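Local coordinates for effector protein Lem4 (lpg1101) (Legionella pneumophila subsp. pneumophila, PDB 6CGK) that acts as a membrane-associated protein tyrosine phosphatase, a translocated bacterial effector whose haloacid dehalogenase (HAD) domain, the part modelled here, binds magnesium, at residues L22-D25 against G26-G30; D131-K134 against A135-H139; D155-V158 against D159-M163; G166-T170 against G171-L175. The protein carries 1 engineered substitution. All coordinates share one frame; numbering follows the deposited sequence.

In the fold
From the N terminus, the four contacts follow one another in series; all are local, and none nests in or crosses another. Contact 1 closes the turn that leaves the central strand 19-23 of the five-stranded parallel sheet. Contact 2 starts helix 132-140, contact 3 starts helix 157-169 just after strand 150-154, and contact 4 ends that second helix before strand 176-180. Contacts 1 and 2 both touch the phosphate, while contacts 1 and 3 share the magnesium ion and two of its waters. A salt bridge ties contact 2 to contact 3, and contact 2 also packs against contact 4. Three contacts thus converge on the active site, and the fourth completes a helix leading away from it.

Contact 1 of 4, residues L22-D25 against G26-G30; sequences LNFD and GTITG. Engineered in segment 22-25: N23 (natural residue Asp). With MG (magnesium ion), chain C; PO4 (phosphate ion), chain B.
The phosphate-binding loop of HAD motif I, NFDGT in this domain, doubles back after leaving strand 19-23, bringing the backbone of F24 against T27, I28 and T29. F24 O accepts from T27 N at 3.2 Å, which lies well above the carbonyl plane, and more closely from I28 N at 2.9 Å, tilted only 16° from it. A weak third bond comes from T29 N. Chi1 of -174° sets the F24 ring beside its own carbonyl carbon, where T29 CG2 makes a CH-pi contact over one face, 4.1 Å from the ring centroid. I28 CG2 reaches the same ring obliquely, while I28 CD1 turns to L22 CD1 at 3.9 Å. Inside the turn, G26 N points almost straight at T29 OG1 (3.0 Å, 175°), and a water joins that hydroxyl to D25 OD1. The carbonyl oxygen D25 O binds the magnesium ion at 2.0 Å, and the engineered N23 (Asp in nature) belongs to the same metal site, completed within the protein by D155. Phosphate O1 receives D25 N at 2.9 Å and, less closely, F24 N; N96 bonds the carboxylate atom D25 OD2. Backbone amides facing phosphate and a carbonyl facing magnesium are the signature of the HAD DxDGT loop.

Contact 2 of 4, residues D131-K134 against A135-H139; sequences DKYK and AVVSH. With PO4 (phosphate ion), chain B.
Y133 turns its ring away from its own backbone N (chi1 173°), and V137, one helical turn on, keeps CG2 beside its N (chi1 169°); together these torsions bring V137 CG2 over the centre of the Y133 ring, 4.3 Å above its plane. The same methyl rests on the backbone of the previous turn, V137 CG2 lying 3.4 Å from Y133 O. D131 is the N-cap of the helix: K134 N bonds to D131 OD1 at 3.2 Å, nearly straight at 171° but meeting the carboxylate from above its plane. K134 NZ forms a long salt bridge with the other oxygen, D131 OD2, at 4.0 Å. Regular helical bonds begin at once, with A135 N on D131 O at 2.9 Å and S138 N on K134 O at 2.8 Å. K132, bent at two points of its chain, leaves the turn and donates from NZ to phosphate O2 at 3.1 Å; D159 pairs with the same ammonium in a salt bridge. K132, A135 and V136 lay this helix face on I93 of strand 89-93, V136 also touches Y21 of strand 19-23, and Y133 and V136 lean on helix 157-169.

Contact 3 of 4, residues D155-V158 against D159-M163; sequences DDEV and DGEEM. With MG (magnesium ion), chain C.
D156 and D159, at the first turn of helix 157-169, make the close-packed half of this contact, while E157 and E161 occupy its solvent side. On the packed side D159 CB lies 3.7 Å from D156 CB, and the two carboxylates, their planes only 24° apart, bring D156 OD2 within 3.6 Å of D159 OD1. This would be an unfavourable meeting of like charges, but D159 is buried between positive partners: OD1 pairs with R95 and OD2 with K132, which probably offsets the repulsion. D156 is also the N-cap, though a weak one, since V158 N approaches D156 OD1 at 3.2 Å with a bent geometry. D156 O is held more firmly: G160 N donates to it at 2.8 Å, close to head-on to the carbonyl.

The outer side is looser. E157 and E161 extend side by side in the same direction, E157 OE2 and E161 OE2 being 3.8 Å apart with planes turned by 59°. Both are exposed, so solvent can screen their charges, and the hydrogen bond between these two residues is a backbone one, E161 N to E157 O at 2.9 Å. Before the helix, a chi1 of 62° places the D155 carboxylate between its backbone N and carbonyl carbon; D155 OD1 binds magnesium at 2.3 Å, while OD2 accepts from one of the metal's waters. D154 and D155 at the end of strand 150-154, followed by the buried D159 in helix 157-169, are consistent with HAD motif IV, the second acidic part of the magnesium site.

Contact 4 of 4, residues G166-T170 against G171-L175; sequences GLIHT and GRSQL
The first carbons of R172 lie against T170 and L167, where helix 157-169 gives way to the loop before strand 176-180. Its CB touches the threonine hydroxyl, R172 CB to T170 OG1 being 3.6 Å, and lies close to L167 O as well. The next carbon, CG, touches two oxygens of T170, OG1 and O, that lie to the same side of it. There the chain bends (chi2 -82°) and runs away from the turn, so that the guanidinium finds its partner beyond it: NH1 makes a salt bridge to E140 of helix 132-140.

The backbone here forms a Schellman motif. R172 N donates to L167 O at 2.8 Å with an angle of 167°, and G171 N donates to I168 O at 3.0 Å, arriving from well above the carbonyl plane. G171 supplies the positive phi (65°) of the C-prime position, a conformation that favours glycine. S173 packs against the helix end: L167 CB meets S173 CB at 3.9 Å, and S173 OG itself rests beside I168 CG1 at 3.8 Å. L167 CD2 in turn lies 3.8 Å from R172 O. L167 O and I168 O are thus taken up by amides five and three residues on, in place of the i+4 donors, and T170 OG1 can donate to G166 O or L167 O; the end of the helix is set by backbone bonds, while the guanidinium of R172 leaves to meet E140.

Contact 1 of 4, residues L22-D25 against G26-G30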
# COMPACT_ATOMS: atom_id res chain seq x y z
N LEU A 22 1.21 -3.12 -1.60
CA LEU A 22 0.21 -2.38 -2.35
C LEU A 22 0.87 -1.15 -2.94
O LEU A 22 1.48 -0.36 -2.22
CB LEU A 22 -0.97 -1.97 -1.47
CG LEU A 22 -1.67 -3.03 -0.61
CD1 LEU A 22 -2.76 -2.40 0.25
CD2 LEU A 22 -2.26 -4.13 -1.48
N ASN A 23 0.73 -0.99 -4.25
CA ASN A 23 0.90 0.30 -4.86
C ASN A 23 -0.16 1.26 -4.31
O ASN A 23 -1.20 0.83 -3.81
CB ASN A 23 0.78 0.16 -6.38
CG ASN A 23 0.96 1.43 -7.07
OD1 ASN A 23 0.03 1.92 -7.71
ND2 ASN A 23 2.16 1.99 -7.00
N PHE A 24 0.09 2.57 -4.41
CA PHE A 24 -0.91 3.52 -3.91
C PHE A 24 -1.76 4.14 -5.02
O PHE A 24 -2.95 3.84 -5.12
CB PHE A 24 -0.26 4.64 -3.10
CG PHE A 24 -1.25 5.56 -2.43
CD1 PHE A 24 -1.93 5.13 -1.29
CD2 PHE A 24 -1.49 6.83 -2.93
CE1 PHE A 24 -2.86 5.99 -0.67
CE2 PHE A 24 -2.42 7.69 -2.32
CZ PHE A 24 -3.10 7.26 -1.19
N ASP A 25 -1.17 4.98 -5.88
CA ASP A 25 -1.98 5.69 -6.87
C ASP A 25 -2.50 4.71 -7.91
O ASP A 25 -1.73 3.99 -8.55
CB ASP A 25 -1.15 6.76 -7.59
CG ASP A 25 -0.68 7.85 -6.66
OD1 ASP A 25 -1.53 8.49 -6.02
OD2 ASP A 25 0.55 8.05 -6.56
N GLY A 26 -3.81 4.70 -8.09
CA GLY A 26 -4.45 3.86 -9.08
C GLY A 26 -4.79 2.48 -8.58
O GLY A 26 -5.52 1.75 -9.27
N THR A 27 -4.26 2.10 -7.43
CA THR A 27 -4.51 0.82 -6.81
C THR A 27 -5.40 1.01 -5.59
O THR A 27 -6.55 0.56 -5.58
CB THR A 27 -3.19 0.15 -6.42
OG1 THR A 27 -2.39 0.00 -7.60
CG2 THR A 27 -3.42 -1.21 -5.82
N ILE A 28 -4.90 1.71 -4.58
CA ILE A 28 -5.73 2.12 -3.45
C ILE A 28 -6.65 3.29 -3.84
O ILE A 28 -7.78 3.36 -3.35
CB ILE A 28 -4.84 2.44 -2.25
CG1 ILE A 28 -4.27 1.13 -1.68
CG2 ILE A 28 -5.60 3.20 -1.16
CD1 ILE A 28 -3.03 1.31 -0.85
N THR A 29 -6.20 4.20 -4.73
CA THR A 29 -7.06 5.27 -5.22
C THR A 29 -7.58 4.93 -6.61
O THR A 29 -7.22 3.92 -7.22
CB THR A 29 -6.32 6.61 -5.29
OG1 THR A 29 -5.40 6.58 -6.40
CG2 THR A 29 -5.56 6.89 -4.02
N GLY A 30 -8.43 5.82 -7.14
CA GLY A 30 -8.97 5.62 -8.47
C GLY A 30 -8.22 6.32 -9.58
O GLY A 30 -8.77 6.44 -10.69
MG MG C . -0.05 3.09 -9.26
P PO4 B . 2.31 5.06 -7.32
O1 PO4 B . 1.70 4.98 -5.93
O2 PO4 B . 3.73 4.50 -7.40
O3 PO4 B . 2.34 6.54 -7.69
O4 PO4 B . 1.41 4.39 -8.33
O HOH W 1 -3.95 8.62 -6.93
O HOH W 2 -0.24 4.30 -10.91
O HOH W 3 1.59 2.13 -10.10

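Contact 2 of 4, residues D131-K134 against A135-H139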
# COMPACT_ATOMS: atom_id res chain seq x y z
N ASP A 131 11.94 2.89 -6.54
CA ASP A 131 12.56 1.72 -7.17
C ASP A 131 11.84 0.54 -6.52
O ASP A 131 12.27 0.08 -5.46
CB ASP A 131 14.06 1.68 -6.93
CG ASP A 131 14.77 0.56 -7.70
OD1 ASP A 131 14.12 -0.45 -8.04
OD2 ASP A 131 15.99 0.69 -7.97
N LYS A 132 10.70 0.12 -7.11
CA LYS A 132 9.83 -0.86 -6.45
C LYS A 132 10.53 -2.20 -6.29
O LYS A 132 10.33 -2.89 -5.28
CB LYS A 132 8.54 -1.08 -7.26
CG LYS A 132 7.74 0.14 -7.67
CD LYS A 132 7.27 0.95 -6.51
CE LYS A 132 6.44 2.16 -6.99
NZ LYS A 132 5.18 1.80 -7.72
N TYR A 133 11.29 -2.61 -7.30
CA TYR A 133 12.07 -3.84 -7.19
C TYR A 133 12.96 -3.79 -5.97
O TYR A 133 12.91 -4.68 -5.11
CB TYR A 133 12.88 -4.03 -8.47
CG TYR A 133 13.89 -5.17 -8.49
CD1 TYR A 133 13.49 -6.47 -8.73
CD2 TYR A 133 15.24 -4.92 -8.30
CE1 TYR A 133 14.42 -7.52 -8.77
CE2 TYR A 133 16.19 -5.97 -8.34
CZ TYR A 133 15.76 -7.26 -8.58
OH TYR A 133 16.67 -8.31 -8.64
N LYS A 134 13.79 -2.74 -5.87
CA LYS A 134 14.71 -2.63 -4.74
C LYS A 134 13.96 -2.49 -3.41
O LYS A 134 14.47 -2.96 -2.38
CB LYS A 134 15.64 -1.46 -4.94
CG LYS A 134 16.67 -1.28 -3.86
CD LYS A 134 17.75 -0.32 -4.34
CE LYS A 134 18.50 -0.85 -5.56
NZ LYS A 134 19.45 0.16 -6.09
N ALA A 135 12.80 -1.84 -3.41
CA ALA A 135 12.01 -1.70 -2.18
C ALA A 135 11.59 -3.06 -1.64
O ALA A 135 11.69 -3.33 -0.43
CB ALA A 135 10.76 -0.83 -2.45
N VAL A 136 11.10 -3.93 -2.52
CA VAL A 136 10.70 -5.27 -2.10
C VAL A 136 11.91 -6.08 -1.65
O VAL A 136 11.85 -6.78 -0.63
CB VAL A 136 9.93 -6.00 -3.21
CG1 VAL A 136 9.78 -7.51 -2.85
CG2 VAL A 136 8.54 -5.34 -3.43
N VAL A 137 13.01 -6.01 -2.40
CA VAL A 137 14.20 -6.77 -2.01
C VAL A 137 14.67 -6.32 -0.64
O VAL A 137 14.94 -7.15 0.24
CB VAL A 137 15.31 -6.63 -3.07
CG1 VAL A 137 16.61 -7.20 -2.53
CG2 VAL A 137 14.89 -7.32 -4.36
N SER A 138 14.73 -5.01 -0.42
CA SER A 138 15.16 -4.49 0.88
C SER A 138 14.22 -4.93 1.99
O SER A 138 14.67 -5.28 3.09
CB SER A 138 15.25 -2.97 0.85
OG SER A 138 16.29 -2.55 -0.02
N HIS A 139 12.92 -4.89 1.73
CA HIS A 139 11.98 -5.29 2.77
C HIS A 139 12.13 -6.76 3.10
O HIS A 139 12.15 -7.14 4.28
CB HIS A 139 10.54 -4.99 2.39
CG HIS A 139 9.63 -5.05 3.57
ND1 HIS A 139 9.60 -4.06 4.53
CD2 HIS A 139 8.81 -6.03 4.02
CE1 HIS A 139 8.77 -4.40 5.49
NE2 HIS A 139 8.27 -5.59 5.21
P PO4 B . 2.31 5.06 -7.32
O1 PO4 B . 1.70 4.98 -5.93
O2 PO4 B . 3.73 4.50 -7.40
O3 PO4 B . 2.34 6.54 -7.69
O4 PO4 B . 1.41 4.39 -8.33

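Contact 3 of 4, residues D155-V158 against D159-M163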
# COMPACT_ATOMS: atom_id res chain seq x y z
N ASP A 155 -1.58 -1.21 -10.32
CA ASP A 155 -2.29 -0.88 -11.55
C ASP A 155 -1.35 -0.73 -12.75
O ASP A 155 -1.83 -0.70 -13.89
CB ASP A 155 -3.07 0.41 -11.38
CG ASP A 155 -2.17 1.59 -11.09
OD1 ASP A 155 -1.40 1.47 -10.12
OD2 ASP A 155 -2.22 2.61 -11.81
N ASP A 156 -0.05 -0.61 -12.52
CA ASP A 156 0.94 -0.54 -13.58
C ASP A 156 1.55 -1.94 -13.70
O ASP A 156 2.23 -2.40 -12.77
CB ASP A 156 1.98 0.53 -13.27
CG ASP A 156 2.87 0.85 -14.46
OD1 ASP A 156 3.20 -0.08 -15.23
OD2 ASP A 156 3.25 2.03 -14.64
N GLU A 157 1.26 -2.63 -14.80
CA GLU A 157 1.70 -4.03 -14.92
C GLU A 157 3.21 -4.14 -14.75
O GLU A 157 3.71 -5.05 -14.08
CB GLU A 157 1.28 -4.61 -16.27
CG GLU A 157 1.52 -6.11 -16.39
CD GLU A 157 1.26 -6.63 -17.79
OE1 GLU A 157 0.97 -5.81 -18.68
OE2 GLU A 157 1.35 -7.86 -18.00
N VAL A 158 3.95 -3.20 -15.34
CA VAL A 158 5.40 -3.17 -15.23
C VAL A 158 5.82 -3.03 -13.77
O VAL A 158 6.64 -3.81 -13.27
CB VAL A 158 5.97 -2.03 -16.09
CG1 VAL A 158 7.45 -1.85 -15.83
CG2 VAL A 158 5.69 -2.32 -17.53
N ASP A 159 5.31 -2.00 -13.10
CA ASP A 159 5.57 -1.82 -11.68
C ASP A 159 5.25 -3.08 -10.91
O ASP A 159 6.00 -3.47 -10.01
CB ASP A 159 4.71 -0.68 -11.12
CG ASP A 159 5.37 0.65 -11.24
OD1 ASP A 159 5.83 0.98 -12.36
OD2 ASP A 159 5.44 1.36 -10.21
N GLY A 160 4.12 -3.70 -11.22
CA GLY A 160 3.72 -4.89 -10.49
C GLY A 160 4.73 -6.00 -10.65
O GLY A 160 5.10 -6.67 -9.68
N GLU A 161 5.22 -6.19 -11.88
CA GLU A 161 6.25 -7.18 -12.11
C GLU A 161 7.55 -6.79 -11.44
O GLU A 161 8.31 -7.67 -11.01
CB GLU A 161 6.44 -7.37 -13.61
CG GLU A 161 5.22 -8.01 -14.22
CD GLU A 161 5.32 -8.18 -15.71
OE1 GLU A 161 6.20 -7.53 -16.33
OE2 GLU A 161 4.52 -8.97 -16.26
N GLU A 162 7.82 -5.49 -11.30
CA GLU A 162 8.99 -5.07 -10.55
C GLU A 162 8.93 -5.56 -9.11
O GLU A 162 9.94 -6.02 -8.57
CB GLU A 162 9.13 -3.55 -10.58
CG GLU A 162 9.64 -3.00 -11.89
CD GLU A 162 11.01 -3.57 -12.23
OE1 GLU A 162 11.07 -4.74 -12.68
OE2 GLU A 162 12.02 -2.87 -12.02
N MET A 163 7.76 -5.45 -8.47
CA MET A 163 7.63 -5.97 -7.11
C MET A 163 7.68 -7.50 -7.10
O MET A 163 8.36 -8.10 -6.25
CB MET A 163 6.35 -5.45 -6.45
CG MET A 163 6.37 -3.93 -6.17
SD MET A 163 5.01 -3.35 -5.16
CE MET A 163 3.68 -3.37 -6.36
MG MG C . -0.05 3.09 -9.26
O HOH W 2 -0.24 4.30 -10.91
O HOH W 3 1.59 2.13 -10.10

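Contact 4 of 4, residues G166-T170 against G171-L175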
# COMPACT_ATOMS: atom_id res chain seq x y z
N GLY A 166 11.24 -8.59 -7.40
CA GLY A 166 11.93 -8.51 -6.12
C GLY A 166 11.72 -9.72 -5.22
O GLY A 166 12.66 -10.18 -4.57
N LEU A 167 10.49 -10.24 -5.14
CA LEU A 167 10.26 -11.49 -4.41
C LEU A 167 11.05 -12.64 -5.02
O LEU A 167 11.60 -13.48 -4.30
CB LEU A 167 8.79 -11.88 -4.41
CG LEU A 167 7.81 -11.02 -3.65
CD1 LEU A 167 6.43 -11.65 -3.79
CD2 LEU A 167 8.22 -10.91 -2.20
N ILE A 168 11.06 -12.73 -6.35
CA ILE A 168 11.80 -13.81 -6.99
C ILE A 168 13.27 -13.71 -6.64
O ILE A 168 13.92 -14.70 -6.27
CB ILE A 168 11.58 -13.80 -8.51
CG1 ILE A 168 10.09 -13.76 -8.84
CG2 ILE A 168 12.27 -15.01 -9.16
CD1 ILE A 168 9.81 -13.86 -10.32
N HIS A 169 13.84 -12.51 -6.75
CA HIS A 169 15.26 -12.34 -6.50
C HIS A 169 15.64 -12.79 -5.10
O HIS A 169 16.77 -13.26 -4.89
CB HIS A 169 15.68 -10.89 -6.70
CG HIS A 169 17.09 -10.60 -6.31
ND1 HIS A 169 18.17 -10.94 -7.10
CD2 HIS A 169 17.62 -10.01 -5.20
CE1 HIS A 169 19.29 -10.57 -6.51
NE2 HIS A 169 18.98 -9.99 -5.36
N THR A 170 14.73 -12.67 -4.13
CA THR A 170 14.99 -13.02 -2.74
C THR A 170 14.52 -14.42 -2.38
O THR A 170 14.58 -14.78 -1.20
CB THR A 170 14.36 -12.02 -1.77
OG1 THR A 170 12.95 -11.86 -2.04
CG2 THR A 170 15.09 -10.69 -1.83
N GLY A 171 14.05 -15.20 -3.35
CA GLY A 171 13.54 -16.52 -3.05
C GLY A 171 12.30 -16.53 -2.19
O GLY A 171 12.08 -17.50 -1.45
N ARG A 172 11.47 -15.49 -2.29
CA ARG A 172 10.30 -15.30 -1.45
C ARG A 172 9.00 -15.34 -2.25
O ARG A 172 8.02 -14.68 -1.90
CB ARG A 172 10.41 -13.98 -0.68
CG ARG A 172 11.45 -14.02 0.41
CD ARG A 172 10.90 -14.70 1.70
NE ARG A 172 12.00 -14.93 2.63
CZ ARG A 172 12.51 -13.97 3.41
NH1 ARG A 172 12.01 -12.75 3.36
NH2 ARG A 172 13.54 -14.23 4.20
N SER A 173 8.97 -16.10 -3.34
CA SER A 173 7.84 -16.06 -4.25
C SER A 173 7.20 -17.44 -4.39
O SER A 173 6.67 -17.78 -5.45
CB SER A 173 8.27 -15.52 -5.62
OG SER A 173 9.19 -16.40 -6.24
N GLN A 174 7.21 -18.23 -3.33
CA GLN A 174 6.64 -19.57 -3.42
C GLN A 174 5.12 -19.57 -3.31
O GLN A 174 4.49 -20.58 -3.67
CB GLN A 174 7.22 -20.46 -2.32
CG GLN A 174 6.66 -20.14 -0.93
CD GLN A 174 7.74 -19.71 0.04
OE1 GLN A 174 7.83 -20.24 1.16
NE2 GLN A 174 8.57 -18.75 -0.37
N LEU A 175 4.52 -18.48 -2.84
CA LEU A 175 3.09 -18.42 -2.56
C LEU A 175 2.66 -16.97 -2.73
O LEU A 175 2.38 -16.25 -1.78
CB LEU A 175 2.77 -18.94 -1.16
CG LEU A 175 1.31 -18.93 -0.71
CD1 LEU A 175 0.44 -19.75 -1.65
CD2 LEU A 175 1.21 -19.46 0.71